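Local coordinates for protein cellobiose 2-epimerase (Spirochaeta thermophila DSM 6192, PDB 5ZIG) that probably catalyses the reversible epimerization of cellobiose to 4-O-beta-D-glucopyranosyl-D-mannose, at residues R206-E210 against P211-E215; Y237-E240 against D241-M245. One frame throughout, in Å; residues are numbered along the deposited sequence.

In the fold
Contacts 1 and 2 lie on successive connections between helices of an (alpha/alpha)6 barrel, the fold of the N-acylglucosamine 2-epimerase family. Contact 1 (206-210 with 211-215) is the short helix-helix turn from helix 191-208 into helix 211-228. Contact 2 (237-240 with 241-245) comes next along the chain, in the longer connection between helices 211-228 and 251-269, which carries a beta hairpin. Their centres lie 28 Å apart, with nearest atoms about 13 Å apart and no touch. Helix 211-228 spans the gap: contact 1 caps its start, while Ile-223, His-227 and Ile-228 near its far end pack against Trp-242 of contact 2.

Contact 1 of 2, residues R206-E210 against P211-E215; sequences RTTKE and PRVRE
The carboxylate of Glu-210 is the flat group that meets the next helix, in a side-chain N-cap that starts helix 211-228 after a two-residue turn. Its oxygen OE2 lies 3.2 Å from CD of Pro-211 and also accepts a hydrogen bond from Arg-212 N, 3.3 Å from OE2. The donor arrives on the anti side of OE2, tilted somewhat out of the carboxylate plane, and the hydrogen bond is fairly straight, with an N-H...O angle of 161°. Two torsions make this reach possible: CG of Glu-210 stands opposite the backbone N (chi1 172°), and the chain then folds back at chi2 (51°), bringing the acid beside the N-CD bond of Pro-211, the two side chains crossing at about a right angle. The methylenes of Arg-212 flank the same oxygen, with CG 3.5 Å from Glu-210 OE2, while its guanidinium leads away to a long, weak ion pair with Asp-150.

The backbone shares in the cap. Glu-210 O receives only weak bonds, from Arg-214 N at 3.4 Å and from the more bent Val-213 N, and the side-chain bond to Arg-212 N adds to them. Lys-209, with positive phi, is the first residue to leave the helical conformation after helix 191-208. Val-213 is buried against Trp-146 of helix 139-156 and against Tyr-201, Leu-204 and Phe-205 of the preceding helix. Thr-208 OG1, already bonded to Leu-204 O, takes a weak bond from Glu-210 N. On the apolar side of the turn, Val-213 CG2 rests 3.9 Å from Glu-210 CB.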
# COMPACT_ATOMS: atom_id res chain seq x y z
N ARG A 206 -1.20 -16.21 1.40
CA ARG A 206 -2.28 -16.41 2.36
C ARG A 206 -3.49 -17.05 1.70
O ARG A 206 -4.14 -17.93 2.28
CB ARG A 206 -2.68 -15.08 3.00
CG ARG A 206 -3.88 -15.25 3.95
CD ARG A 206 -4.28 -13.92 4.64
NE ARG A 206 -3.41 -13.65 5.78
CZ ARG A 206 -2.41 -12.78 5.77
NH1 ARG A 206 -2.15 -12.07 4.68
NH2 ARG A 206 -1.68 -12.62 6.87
N THR A 207 -3.81 -16.62 0.47
CA THR A 207 -4.99 -17.10 -0.23
C THR A 207 -4.82 -18.54 -0.72
O THR A 207 -5.79 -19.30 -0.77
CB THR A 207 -5.30 -16.15 -1.41
OG1 THR A 207 -5.27 -14.78 -0.96
CG2 THR A 207 -6.64 -16.47 -2.09
N THR A 208 -3.59 -18.96 -1.08
CA THR A 208 -3.39 -20.24 -1.76
C THR A 208 -2.39 -21.19 -1.09
O THR A 208 -2.45 -22.39 -1.37
CB THR A 208 -2.91 -20.02 -3.20
OG1 THR A 208 -1.59 -19.46 -3.18
CG2 THR A 208 -3.83 -19.10 -3.99
N LYS A 209 -1.47 -20.70 -0.27
CA LYS A 209 -0.45 -21.54 0.37
C LYS A 209 0.39 -22.28 -0.66
O LYS A 209 0.92 -23.37 -0.40
CB LYS A 209 -1.08 -22.54 1.36
CG LYS A 209 -1.32 -21.98 2.75
CD LYS A 209 -2.56 -21.11 2.81
CE LYS A 209 -3.78 -21.84 2.24
NZ LYS A 209 -5.05 -21.06 2.35
N GLU A 210 0.51 -21.70 -1.85
CA GLU A 210 1.34 -22.31 -2.87
C GLU A 210 2.80 -22.07 -2.49
O GLU A 210 3.18 -20.93 -2.20
CB GLU A 210 0.98 -21.73 -4.24
CG GLU A 210 1.91 -22.13 -5.40
CD GLU A 210 2.14 -23.62 -5.51
OE1 GLU A 210 1.15 -24.39 -5.54
OE2 GLU A 210 3.33 -24.03 -5.55
N PRO A 211 3.61 -23.13 -2.38
CA PRO A 211 5.01 -22.95 -1.95
C PRO A 211 5.85 -22.08 -2.89
O PRO A 211 6.86 -21.51 -2.44
CB PRO A 211 5.55 -24.39 -1.89
CG PRO A 211 4.34 -25.23 -1.65
CD PRO A 211 3.22 -24.55 -2.41
N ARG A 212 5.49 -21.97 -4.17
CA ARG A 212 6.28 -21.13 -5.07
C ARG A 212 6.17 -19.66 -4.68
O ARG A 212 7.14 -18.91 -4.77
CB ARG A 212 5.85 -21.36 -6.52
CG ARG A 212 6.19 -22.75 -7.03
CD ARG A 212 6.47 -22.77 -8.52
NE ARG A 212 7.14 -21.55 -8.97
CZ ARG A 212 6.56 -20.59 -9.70
NH1 ARG A 212 5.28 -20.71 -10.05
NH2 ARG A 212 7.25 -19.52 -10.06
N VAL A 213 5.00 -19.25 -4.20
CA VAL A 213 4.88 -17.90 -3.66
C VAL A 213 5.77 -17.74 -2.44
O VAL A 213 6.49 -16.74 -2.30
CB VAL A 213 3.42 -17.58 -3.34
CG1 VAL A 213 3.22 -16.03 -3.27
CG2 VAL A 213 2.54 -18.18 -4.38
N ARG A 214 5.75 -18.73 -1.53
CA ARG A 214 6.52 -18.59 -0.29
C ARG A 214 8.00 -18.47 -0.60
O ARG A 214 8.74 -17.73 0.07
CB ARG A 214 6.28 -19.76 0.67
CG ARG A 214 7.44 -19.97 1.67
CD ARG A 214 7.51 -21.36 2.28
NE ARG A 214 6.89 -21.38 3.60
CZ ARG A 214 5.79 -22.07 3.90
NH1 ARG A 214 5.19 -22.80 2.97
NH2 ARG A 214 5.29 -22.02 5.13
N GLU A 215 8.46 -19.21 -1.61
CA GLU A 215 9.86 -19.14 -2.01
C GLU A 215 10.21 -17.77 -2.59
O GLU A 215 11.27 -17.22 -2.27
CB GLU A 215 10.16 -20.28 -2.99
CG GLU A 215 10.13 -21.64 -2.27
CD GLU A 215 10.17 -22.86 -3.20
OE1 GLU A 215 10.11 -22.69 -4.43
OE2 GLU A 215 10.27 -23.98 -2.66

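Contact 2 of 2, residues Y237-E240 against D241-M245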
# COMPACT_ATOMS: atom_id res chain seq x y z
N TYR A 237 16.63 3.79 -4.36
CA TYR A 237 16.88 3.56 -5.77
C TYR A 237 18.19 2.80 -5.95
O TYR A 237 19.19 3.10 -5.29
CB TYR A 237 16.95 4.90 -6.53
CG TYR A 237 15.73 5.80 -6.38
CD1 TYR A 237 14.47 5.37 -6.78
CD2 TYR A 237 15.87 7.10 -5.88
CE1 TYR A 237 13.36 6.20 -6.66
CE2 TYR A 237 14.76 7.94 -5.76
CZ TYR A 237 13.51 7.48 -6.15
OH TYR A 237 12.42 8.31 -6.04
N PHE A 238 18.19 1.82 -6.86
CA PHE A 238 19.31 0.89 -6.96
C PHE A 238 19.63 0.54 -8.41
O PHE A 238 18.72 0.39 -9.24
CB PHE A 238 19.02 -0.39 -6.17
CG PHE A 238 18.62 -0.15 -4.73
CD1 PHE A 238 17.31 0.10 -4.39
CD2 PHE A 238 19.58 -0.20 -3.71
CE1 PHE A 238 16.94 0.33 -3.05
CE2 PHE A 238 19.23 0.01 -2.39
CZ PHE A 238 17.90 0.27 -2.05
N ALA A 239 20.92 0.37 -8.69
CA ALA A 239 21.37 -0.15 -9.98
C ALA A 239 20.97 -1.62 -10.13
O ALA A 239 20.45 -2.24 -9.20
CB ALA A 239 22.88 -0.00 -10.14
N GLU A 240 21.26 -2.18 -11.31
CA GLU A 240 20.95 -3.58 -11.55
C GLU A 240 21.64 -4.48 -10.54
O GLU A 240 21.00 -5.38 -9.96
CB GLU A 240 21.34 -3.97 -12.98
CG GLU A 240 20.60 -5.18 -13.52
CD GLU A 240 21.29 -5.80 -14.73
OE1 GLU A 240 22.45 -5.43 -15.01
OE2 GLU A 240 20.66 -6.67 -15.39
N ASP A 241 22.93 -4.24 -10.28
CA ASP A 241 23.69 -5.00 -9.28
C ASP A 241 23.46 -4.49 -7.85
O ASP A 241 24.27 -4.81 -6.97
CB ASP A 241 25.19 -4.98 -9.62
CG ASP A 241 25.81 -3.59 -9.52
OD1 ASP A 241 25.12 -2.62 -9.13
OD2 ASP A 241 27.00 -3.47 -9.85
N TRP A 242 22.41 -3.71 -7.61
CA TRP A 242 21.93 -3.28 -6.29
C TRP A 242 22.79 -2.18 -5.68
O TRP A 242 22.63 -1.86 -4.51
CB TRP A 242 21.82 -4.45 -5.31
CG TRP A 242 20.63 -5.28 -5.62
CD1 TRP A 242 20.62 -6.52 -6.21
CD2 TRP A 242 19.26 -4.90 -5.43
NE1 TRP A 242 19.31 -6.94 -6.37
CE2 TRP A 242 18.47 -5.97 -5.89
CE3 TRP A 242 18.63 -3.77 -4.89
CZ2 TRP A 242 17.07 -5.94 -5.84
CZ3 TRP A 242 17.25 -3.75 -4.84
CH2 TRP A 242 16.48 -4.82 -5.32
N ALA A 243 23.68 -1.57 -6.44
CA ALA A 243 24.37 -0.40 -5.96
C ALA A 243 23.35 0.71 -5.68
O ALA A 243 22.41 0.91 -6.46
CB ALA A 243 25.42 0.06 -6.98
N PRO A 244 23.50 1.43 -4.56
CA PRO A 244 22.60 2.56 -4.28
C PRO A 244 22.69 3.66 -5.32
O PRO A 244 23.78 4.06 -5.74
CB PRO A 244 23.08 3.05 -2.91
CG PRO A 244 23.75 1.84 -2.31
CD PRO A 244 24.40 1.14 -3.43
N MET A 245 21.54 4.18 -5.73
CA MET A 245 21.49 5.33 -6.62
C MET A 245 20.76 6.47 -5.93
O MET A 245 19.76 6.25 -5.24
CB MET A 245 20.80 4.99 -7.94
CG MET A 245 21.57 3.99 -8.78
SD MET A 245 20.63 3.42 -10.21
CE MET A 245 20.46 4.93 -11.17
O HOH W 1 19.30 4.40 -2.83
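Phe-238 and Trp-242 meet in an offset edge-to-face pair within a 3:5 beta hairpin, which joins strands 237-238 and 244-245 through a type I turn, Ala-239 to Trp-242, with a G1-type bulge at Trp-242. The indole turns its six-membered edge to the phenyl face, CE3 of Trp-242 lying 3.6 Å from CG of Phe-238, with the ring planes at 60°. On the other side of the hairpin, an extended chi2 (171°) carries SD of Met-245 to 3.4 Å from Ala-239 N, over the backbone of the first strand.

Backbone bonds hold these groups in place. Ala-239 N gives a straight bond to Ala-243 O (2.7 Å), in the carbonyl plane, and Trp-242 N closes the turn on Ala-239 O. The positive phi of Trp-242 (77°) lets the chain swing back to pair with the first strand. An Asx turn braces the corner, Ala-243 N donating to Asp-241 OD1 at 3.2 Å from above the carboxylate plane.

Farther out, Trp-242 stacks on His-227 and meets His-194 edge-to-face, tying the hairpin to helices 211-228 and 191-208. Strand 189-190 pairs with the edge of strand 237-238 away from 244-245, Lys-189 bonding to the backbone of Phe-238, and Lys-189 NZ bonds Glu-240 O. At the open end of the hairpin, one water accepts from Tyr-237 N (3.1 Å) and donates to Met-245 O (3.1 Å).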